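Local structure of quinonprotein alcohol dehydrogenase-like protein (Bacteroides thetaiotaomicron VPI-5482, 4R5O) at residues A144-S149 and F153-G158; F167-A172 and Y176-A181. The protein is of unknown function but binds calcium ions and combines an immunoglobulin-like beta-sandwich domain with a seven-bladed beta-propeller of the YVTN-repeat kind. All coordinates share one frame; numbering follows the deposited sequence.

Contact 1 (A144-S149 and F153-G158); sequences ANIIHS and FYLLVG
F153 presents the edge of its phenyl ring to one face of the H148 imidazole, a T-shaped (edge-to-face) stack with centroids 4.8 Å apart and planes at 71°. The touching corner is CE1 of F153, 3.5 Å from CG of H148 and over the rim of the imidazole; H148 CB in turn lies in the phenyl plane, at the ring's edge. With CG set anti to the backbone N (chi1 -179°), the H148 ring turns a face to the F153 corner. Rings of F105 and F112 also meet F153, and L424 touches both stacked residues. With an alanine at H148, F153 would probably lose the flat surface against which its edge rests, and its ring would be held less firmly on that side. On the opposite face of the sheet, the Y154 ring has I147 O at its edge, and its OH is hydrogen-bonded to N150 OD1. The two strands form a tight antiparallel hairpin, the first two strands of a four-stranded propeller blade. N145–L156 and I147–Y154 are its hydrogen-bonded pairs, each closed by two backbone bonds. L156 O is gripped twice by one residue: N145 N binds it at 3.0 Å, and N145 ND2 adds a more bent bond of 3.1 Å (145° at the hydrogen), approaching from above the carbonyl plane. The same ND2 is also bonded to S143 OG. A144, I146 and L155 continue the apolar side of the sheet that carries the aromatic stack. L155 CD1 is the common point there, 3.7 Å from I146 CG1 and 3.9 Å from A144 CB, while the other branch of I146, CG2, rests 3.9 Å from F153 CB.

Contact 2 (F167-A172 and Y176-A181); sequences FYIVDA and YYENSA
E178 leans across the hairpin toward I169 and D171. E178 CB lies 3.5 Å from I169 O, and beyond CG the chain runs extended (chi2 -171°), carrying the carboxylate across to I169 and D171. There the two oxygens part: E178 OE1 rests 3.7 Å from I169 CG2, whereas E178 OE2 reaches D171 CB at 3.6 Å and stands 3.9 Å from D171 OD1. The two carboxylate planes are nearly parallel, 7° apart, and such a pair of like charges would probably be unfavourable without relief. K152 touches E178 and forms a long, weak ion pair with D171 OD1, while D171 OD2 is hydrogen-bonded to T174 OG1. The backbone under E178 is a classic beta bulge, E178 and N179 together facing I169. I169 O therefore accepts two N-H groups: E178 N at 2.8 Å, tilted from the carbonyl plane, and N179 N at 3.2 Å, in that plane and on a lone pair. The bulge shifts the register by one, so that V170 pairs with Y177. On the face of Y168, V170, Y177 and S180, the Y168 ring brings CD2 to 3.5 Å from S180 CB and meets Y177 CE1 edge to edge; Y168 OH is bonded to R164. V170 and Y177 pack on Y127 of helix 126-129, and L213 touches F167, I169, N179 and A181 on the other face. Strand 167-171 runs between strand 152-158 and the outermost strand of the sheet, 177-181.

In the fold
Contacts 1 and 2 are two successive beta hairpins of one propeller blade, their centres about 10 Å apart. They come in series along the chain, contact 1 closing before contact 2 opens, and strands 143-149, 152-158, 167-171 and 177-181 lie side by side in that order. The hairpins are joined where strands 152-158 and 167-171 run antiparallel: F153 N–V170 O and L155 O–Y168 N are probable backbone hydrogen bonds. Side chains also meet between the hairpins, H148 on A172 and Y154 on the F167 ring. Together the pair makes up the four-stranded sheet of the blade, which lies away from the calcium sites.

Contact 1 (A144-S149 and F153-G158)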
ATOM      1  N   ALA A 144       1.433   7.953  -4.686  1.00 43.44           N
ATOM      2  CA  ALA A 144       0.617   6.812  -4.305  1.00 42.15           C
ATOM      3  C   ALA A 144      -0.032   7.117  -2.978  1.00 45.63           C
ATOM      4  O   ALA A 144       0.657   7.271  -1.968  1.00 47.74           O
ATOM      5  CB  ALA A 144       1.455   5.548  -4.239  1.00 42.85           C
ATOM      6  N   ASN A 145      -1.341   7.273  -2.990  1.00 39.89           N
ATOM      7  CA  ASN A 145      -2.127   7.611  -1.812  1.00 40.23           C
ATOM      8  C   ASN A 145      -3.071   6.438  -1.571  1.00 43.21           C
ATOM      9  O   ASN A 145      -3.926   6.158  -2.411  1.00 43.84           O
ATOM     10  CB  ASN A 145      -2.838   8.972  -2.056  1.00 47.05           C
ATOM     11  CG  ASN A 145      -1.892  10.030  -2.666  1.00 71.26           C
ATOM     12  OD1 ASN A 145      -1.109  10.673  -1.951  1.00 69.21           O
ATOM     13  ND2 ASN A 145      -1.879  10.173  -4.017  1.00 45.08           N
ATOM     14  N   ILE A 146      -2.820   5.671  -0.504  1.00 38.47           N
ATOM     15  CA  ILE A 146      -3.573   4.443  -0.181  1.00 36.71           C
ATOM     16  C   ILE A 146      -4.258   4.536   1.177  1.00 38.06           C
ATOM     17  O   ILE A 146      -3.640   4.946   2.169  1.00 35.85           O
ATOM     18  CB  ILE A 146      -2.634   3.192  -0.195  1.00 38.96           C
ATOM     19  CG1 ILE A 146      -1.863   3.084  -1.528  1.00 39.30           C
ATOM     20  CG2 ILE A 146      -3.388   1.901   0.163  1.00 36.96           C
ATOM     21  CD1 ILE A 146      -0.881   2.020  -1.664  1.00 39.14           C
ATOM     22  N   ILE A 147      -5.508   4.068   1.223  1.00 35.36           N
ATOM     23  CA  ILE A 147      -6.297   3.965   2.447  1.00 36.18           C
ATOM     24  C   ILE A 147      -6.751   2.518   2.583  1.00 41.87           C
ATOM     25  O   ILE A 147      -7.340   1.943   1.667  1.00 41.95           O
ATOM     26  CB  ILE A 147      -7.472   4.965   2.517  1.00 39.26           C
ATOM     27  CG1 ILE A 147      -6.901   6.395   2.699  1.00 38.23           C
ATOM     28  CG2 ILE A 147      -8.445   4.590   3.694  1.00 41.09           C
ATOM     29  CD1 ILE A 147      -7.775   7.382   2.530  1.00 48.91           C
ATOM     30  N   HIS A 148      -6.387   1.922   3.710  1.00 38.55           N
ATOM     31  CA  HIS A 148      -6.755   0.586   4.075  1.00 37.98           C
ATOM     32  C   HIS A 148      -8.095   0.681   4.825  1.00 43.13           C
ATOM     33  O   HIS A 148      -8.158   1.184   5.956  1.00 40.11           O
ATOM     34  CB  HIS A 148      -5.624  -0.076   4.885  1.00 38.64           C
ATOM     35  CG  HIS A 148      -5.894  -1.495   5.289  1.00 42.03           C
ATOM     36  ND1 HIS A 148      -5.124  -2.117   6.251  1.00 43.91           N
ATOM     37  CD2 HIS A 148      -6.856  -2.359   4.875  1.00 42.55           C
ATOM     38  CE1 HIS A 148      -5.633  -3.332   6.385  1.00 42.72           C
ATOM     39  NE2 HIS A 148      -6.665  -3.526   5.570  1.00 42.61           N
ATOM     40  N   SER A 149      -9.180   0.265   4.142  1.00 42.50           N
ATOM     41  CA  SER A 149     -10.535   0.294   4.693  1.00 42.70           C
ATOM     42  C   SER A 149     -11.374  -0.836   4.084  1.00 49.56           C
ATOM     43  O   SER A 149     -11.112  -1.224   2.947  1.00 51.80           O
ATOM     44  CB  SER A 149     -11.168   1.654   4.428  1.00 44.46           C
ATOM     45  OG  SER A 149     -12.342   1.855   5.195  1.00 56.12           O
ATOM     46  N   PHE A 153      -7.341  -2.181  -0.050  1.00 38.70           N
ATOM     47  CA  PHE A 153      -6.398  -1.100  -0.231  1.00 37.49           C
ATOM     48  C   PHE A 153      -6.916  -0.241  -1.361  1.00 40.87           C
ATOM     49  O   PHE A 153      -6.992  -0.707  -2.497  1.00 39.58           O
ATOM     50  CB  PHE A 153      -4.954  -1.565  -0.485  1.00 39.44           C
ATOM     51  CG  PHE A 153      -4.270  -2.387   0.583  1.00 41.99           C
ATOM     52  CD1 PHE A 153      -4.346  -2.015   1.924  1.00 44.61           C
ATOM     53  CD2 PHE A 153      -3.396  -3.428   0.232  1.00 43.44           C
ATOM     54  CE1 PHE A 153      -3.661  -2.744   2.910  1.00 45.44           C
ATOM     55  CE2 PHE A 153      -2.693  -4.136   1.215  1.00 45.67           C
ATOM     56  CZ  PHE A 153      -2.836  -3.794   2.549  1.00 43.57           C
ATOM     57  N   TYR A 154      -7.377   0.967  -1.037  1.00 38.36           N
ATOM     58  CA  TYR A 154      -7.848   1.907  -2.043  1.00 38.29           C
ATOM     59  C   TYR A 154      -6.701   2.787  -2.416  1.00 39.81           C
ATOM     60  O   TYR A 154      -6.198   3.492  -1.559  1.00 39.39           O
ATOM     61  CB  TYR A 154      -9.051   2.723  -1.553  1.00 39.66           C
ATOM     62  CG  TYR A 154     -10.238   1.868  -1.193  1.00 40.05           C
ATOM     63  CD1 TYR A 154     -11.101   1.389  -2.174  1.00 40.71           C
ATOM     64  CD2 TYR A 154     -10.527   1.572   0.130  1.00 41.71           C
ATOM     65  CE1 TYR A 154     -12.205   0.614  -1.849  1.00 39.98           C
ATOM     66  CE2 TYR A 154     -11.636   0.805   0.470  1.00 43.13           C
ATOM     67  CZ  TYR A 154     -12.472   0.329  -0.525  1.00 51.00           C
ATOM     68  OH  TYR A 154     -13.572  -0.411  -0.186  1.00 56.69           O
ATOM     69  N   LEU A 155      -6.226   2.678  -3.658  1.00 35.47           N
ATOM     70  CA  LEU A 155      -5.082   3.442  -4.147  1.00 33.87           C
ATOM     71  C   LEU A 155      -5.543   4.512  -5.139  1.00 38.58           C
ATOM     72  O   LEU A 155      -6.294   4.228  -6.077  1.00 37.70           O
ATOM     73  CB  LEU A 155      -4.035   2.504  -4.792  1.00 33.19           C
ATOM     74  CG  LEU A 155      -3.010   3.102  -5.776  1.00 37.85           C
ATOM     75  CD1 LEU A 155      -2.001   4.012  -5.074  1.00 40.88           C
ATOM     76  CD2 LEU A 155      -2.268   2.028  -6.502  1.00 34.53           C
ATOM     77  N   LEU A 156      -5.052   5.742  -4.919  1.00 35.43           N
ATOM     78  CA  LEU A 156      -5.210   6.885  -5.803  1.00 34.83           C
ATOM     79  C   LEU A 156      -3.834   7.284  -6.275  1.00 38.55           C
ATOM     80  O   LEU A 156      -2.977   7.597  -5.441  1.00 39.58           O
ATOM     81  CB  LEU A 156      -5.956   8.065  -5.134  1.00 34.44           C
ATOM     82  CG  LEU A 156      -5.984   9.381  -5.912  1.00 37.94           C
ATOM     83  CD1 LEU A 156      -6.869   9.280  -7.127  1.00 37.51           C
ATOM     84  CD2 LEU A 156      -6.461  10.496  -5.036  1.00 42.07           C
ATOM     85  N   VAL A 157      -3.617   7.271  -7.609  1.00 32.84           N
ATOM     86  CA  VAL A 157      -2.340   7.651  -8.213  1.00 31.14           C
ATOM     87  C   VAL A 157      -2.447   9.125  -8.646  1.00 34.44           C
ATOM     88  O   VAL A 157      -3.327   9.501  -9.421  1.00 36.14           O
ATOM     89  CB  VAL A 157      -1.906   6.709  -9.383  1.00 34.26           C
ATOM     90  CG1 VAL A 157      -0.529   7.083  -9.898  1.00 34.80           C
ATOM     91  CG2 VAL A 157      -1.903   5.239  -8.956  1.00 33.60           C
ATOM     92  N   GLY A 158      -1.577   9.952  -8.098  1.00 29.25           N
ATOM     93  CA  GLY A 158      -1.485  11.360  -8.449  1.00 28.99           C
ATOM     94  C   GLY A 158      -0.512  11.453  -9.599  1.00 33.17           C
ATOM     95  O   GLY A 158       0.698  11.334  -9.395  1.00 30.86           O
TER

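Contact 2 (F167-A172 and Y176-A181)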
ATOM      1  N   PHE A 167      -7.644   5.251  -9.864  1.00 34.78           N
ATOM      2  CA  PHE A 167      -8.147   4.640  -8.648  1.00 34.76           C
ATOM      3  C   PHE A 167      -8.152   3.123  -8.786  1.00 40.33           C
ATOM      4  O   PHE A 167      -8.679   2.588  -9.757  1.00 41.61           O
ATOM      5  CB  PHE A 167      -9.560   5.182  -8.360  1.00 36.40           C
ATOM      6  CG  PHE A 167     -10.101   4.803  -7.012  1.00 37.73           C
ATOM      7  CD1 PHE A 167      -9.881   5.619  -5.906  1.00 39.68           C
ATOM      8  CD2 PHE A 167     -10.843   3.639  -6.845  1.00 39.72           C
ATOM      9  CE1 PHE A 167     -10.376   5.265  -4.655  1.00 39.95           C
ATOM     10  CE2 PHE A 167     -11.317   3.275  -5.587  1.00 42.26           C
ATOM     11  CZ  PHE A 167     -11.087   4.094  -4.503  1.00 40.06           C
ATOM     12  N   TYR A 168      -7.565   2.441  -7.815  1.00 36.80           N
ATOM     13  CA  TYR A 168      -7.421   0.986  -7.783  1.00 35.78           C
ATOM     14  C   TYR A 168      -7.950   0.383  -6.487  1.00 40.87           C
ATOM     15  O   TYR A 168      -7.733   0.954  -5.418  1.00 40.78           O
ATOM     16  CB  TYR A 168      -5.933   0.611  -7.929  1.00 35.78           C
ATOM     17  CG  TYR A 168      -5.289   1.037  -9.238  1.00 35.83           C
ATOM     18  CD1 TYR A 168      -4.854   2.343  -9.430  1.00 35.17           C
ATOM     19  CD2 TYR A 168      -4.989   0.101 -10.226  1.00 36.86           C
ATOM     20  CE1 TYR A 168      -4.247   2.732 -10.619  1.00 33.14           C
ATOM     21  CE2 TYR A 168      -4.390   0.480 -11.424  1.00 37.16           C
ATOM     22  CZ  TYR A 168      -4.008   1.792 -11.611  1.00 42.46           C
ATOM     23  OH  TYR A 168      -3.381   2.136 -12.789  1.00 49.30           O
ATOM     24  N   ILE A 169      -8.630  -0.782  -6.587  1.00 37.06           N
ATOM     25  CA  ILE A 169      -9.083  -1.568  -5.446  1.00 36.13           C
ATOM     26  C   ILE A 169      -8.289  -2.865  -5.481  1.00 40.79           C
ATOM     27  O   ILE A 169      -8.343  -3.616  -6.467  1.00 41.85           O
ATOM     28  CB  ILE A 169     -10.609  -1.819  -5.341  1.00 39.26           C
ATOM     29  CG1 ILE A 169     -11.446  -0.551  -5.575  1.00 39.18           C
ATOM     30  CG2 ILE A 169     -10.948  -2.529  -3.987  1.00 38.91           C
ATOM     31  CD1 ILE A 169     -12.924  -0.831  -5.675  1.00 42.07           C
ATOM     32  N   VAL A 170      -7.505  -3.077  -4.420  1.00 36.77           N
ATOM     33  CA  VAL A 170      -6.620  -4.224  -4.193  1.00 35.67           C
ATOM     34  C   VAL A 170      -7.069  -4.882  -2.902  1.00 40.35           C
ATOM     35  O   VAL A 170      -7.273  -4.175  -1.921  1.00 41.07           O
ATOM     36  CB  VAL A 170      -5.119  -3.776  -4.162  1.00 37.13           C
ATOM     37  CG1 VAL A 170      -4.183  -4.934  -3.811  1.00 36.17           C
ATOM     38  CG2 VAL A 170      -4.699  -3.115  -5.479  1.00 36.06           C
ATOM     39  N   ASP A 171      -7.277  -6.215  -2.902  1.00 36.58           N
ATOM     40  CA  ASP A 171      -7.639  -6.921  -1.679  1.00 36.43           C
ATOM     41  C   ASP A 171      -6.467  -6.809  -0.659  1.00 38.42           C
ATOM     42  O   ASP A 171      -5.308  -7.037  -1.026  1.00 34.80           O
ATOM     43  CB  ASP A 171      -8.006  -8.381  -1.967  1.00 38.43           C
ATOM     44  CG  ASP A 171      -8.451  -9.124  -0.728  1.00 47.46           C
ATOM     45  OD1 ASP A 171      -9.416  -8.666  -0.073  1.00 48.00           O
ATOM     46  OD2 ASP A 171      -7.833 -10.148  -0.406  1.00 56.13           O
ATOM     47  N   ALA A 172      -6.765  -6.400   0.593  1.00 36.75           N
ATOM     48  CA  ALA A 172      -5.714  -6.154   1.590  1.00 36.79           C
ATOM     49  C   ALA A 172      -5.056  -7.437   2.089  1.00 44.20           C
ATOM     50  O   ALA A 172      -3.856  -7.407   2.304  1.00 45.62           O
ATOM     51  CB  ALA A 172      -6.271  -5.394   2.770  1.00 37.03           C
ATOM     52  N   TYR A 176      -4.565  -9.208  -4.201  1.00 41.23           N
ATOM     53  CA  TYR A 176      -5.202  -9.466  -5.480  1.00 41.04           C
ATOM     54  C   TYR A 176      -5.892  -8.212  -5.963  1.00 44.94           C
ATOM     55  O   TYR A 176      -6.604  -7.558  -5.191  1.00 45.09           O
ATOM     56  CB  TYR A 176      -6.217 -10.636  -5.391  1.00 42.91           C
ATOM     57  CG  TYR A 176      -5.692 -12.030  -5.087  1.00 47.72           C
ATOM     58  CD1 TYR A 176      -4.328 -12.273  -4.935  1.00 50.48           C
ATOM     59  CD2 TYR A 176      -6.561 -13.115  -4.972  1.00 49.43           C
ATOM     60  CE1 TYR A 176      -3.846 -13.551  -4.648  1.00 52.13           C
ATOM     61  CE2 TYR A 176      -6.086 -14.405  -4.714  1.00 50.72           C
ATOM     62  CZ  TYR A 176      -4.726 -14.620  -4.557  1.00 58.49           C
ATOM     63  OH  TYR A 176      -4.235 -15.885  -4.315  1.00 57.78           O
ATOM     64  N   TYR A 177      -5.685  -7.880  -7.238  1.00 39.70           N
ATOM     65  CA  TYR A 177      -6.326  -6.785  -7.920  1.00 39.16           C
ATOM     66  C   TYR A 177      -7.824  -7.066  -8.007  1.00 46.38           C
ATOM     67  O   TYR A 177      -8.207  -8.186  -8.332  1.00 49.07           O
ATOM     68  CB  TYR A 177      -5.677  -6.606  -9.310  1.00 39.66           C
ATOM     69  CG  TYR A 177      -6.437  -5.695 -10.258  1.00 40.64           C
ATOM     70  CD1 TYR A 177      -6.228  -4.316 -10.256  1.00 41.38           C
ATOM     71  CD2 TYR A 177      -7.352  -6.213 -11.162  1.00 41.01           C
ATOM     72  CE1 TYR A 177      -6.921  -3.480 -11.131  1.00 41.67           C
ATOM     73  CE2 TYR A 177      -8.064  -5.390 -12.023  1.00 41.92           C
ATOM     74  CZ  TYR A 177      -7.836  -4.025 -12.022  1.00 49.51           C
ATOM     75  OH  TYR A 177      -8.551  -3.245 -12.907  1.00 47.34           O
ATOM     76  N   GLU A 178      -8.669  -6.087  -7.696  1.00 42.02           N
ATOM     77  CA  GLU A 178     -10.100  -6.304  -7.820  1.00 41.67           C
ATOM     78  C   GLU A 178     -10.653  -5.476  -8.957  1.00 46.46           C
ATOM     79  O   GLU A 178     -11.314  -6.023  -9.847  1.00 46.99           O
ATOM     80  CB  GLU A 178     -10.844  -6.005  -6.536  1.00 42.75           C
ATOM     81  CG  GLU A 178     -10.560  -7.052  -5.482  1.00 55.12           C
ATOM     82  CD  GLU A 178     -11.412  -6.949  -4.240  1.00 66.07           C
ATOM     83  OE1 GLU A 178     -12.233  -6.009  -4.152  1.00 57.86           O
ATOM     84  OE2 GLU A 178     -11.278  -7.834  -3.365  1.00 65.88           O
ATOM     85  N   ASN A 179     -10.359  -4.167  -8.954  1.00 41.14           N
ATOM     86  CA  ASN A 179     -10.872  -3.254  -9.967  1.00 39.52           C
ATOM     87  C   ASN A 179     -10.041  -1.970 -10.004  1.00 40.05           C
ATOM     88  O   ASN A 179      -9.235  -1.725  -9.103  1.00 37.94           O
ATOM     89  CB  ASN A 179     -12.352  -2.943  -9.632  1.00 39.74           C
ATOM     90  CG  ASN A 179     -13.199  -2.399 -10.736  1.00 49.75           C
ATOM     91  OD1 ASN A 179     -12.772  -2.318 -11.894  1.00 41.92           O
ATOM     92  ND2 ASN A 179     -14.434  -2.030 -10.390  1.00 42.60           N
ATOM     93  N   SER A 180     -10.220  -1.169 -11.063  1.00 35.39           N
ATOM     94  CA  SER A 180      -9.562   0.126 -11.263  1.00 34.54           C
ATOM     95  C   SER A 180     -10.361   0.970 -12.266  1.00 39.35           C
ATOM     96  O   SER A 180     -11.159   0.429 -13.045  1.00 39.73           O
ATOM     97  CB  SER A 180      -8.117  -0.033 -11.718  1.00 36.48           C
ATOM     98  OG  SER A 180      -8.036  -0.699 -12.964  1.00 41.97           O
ATOM     99  N   ALA A 181     -10.186   2.295 -12.214  1.00 35.71           N
ATOM    100  CA  ALA A 181     -10.911   3.210 -13.092  1.00 36.08           C
ATOM    101  C   ALA A 181     -10.205   4.546 -13.231  1.00 40.26           C
ATOM    102  O   ALA A 181      -9.322   4.888 -12.448  1.00 41.60           O
ATOM    103  CB  ALA A 181     -12.321   3.447 -12.564  1.00 36.99           C
TER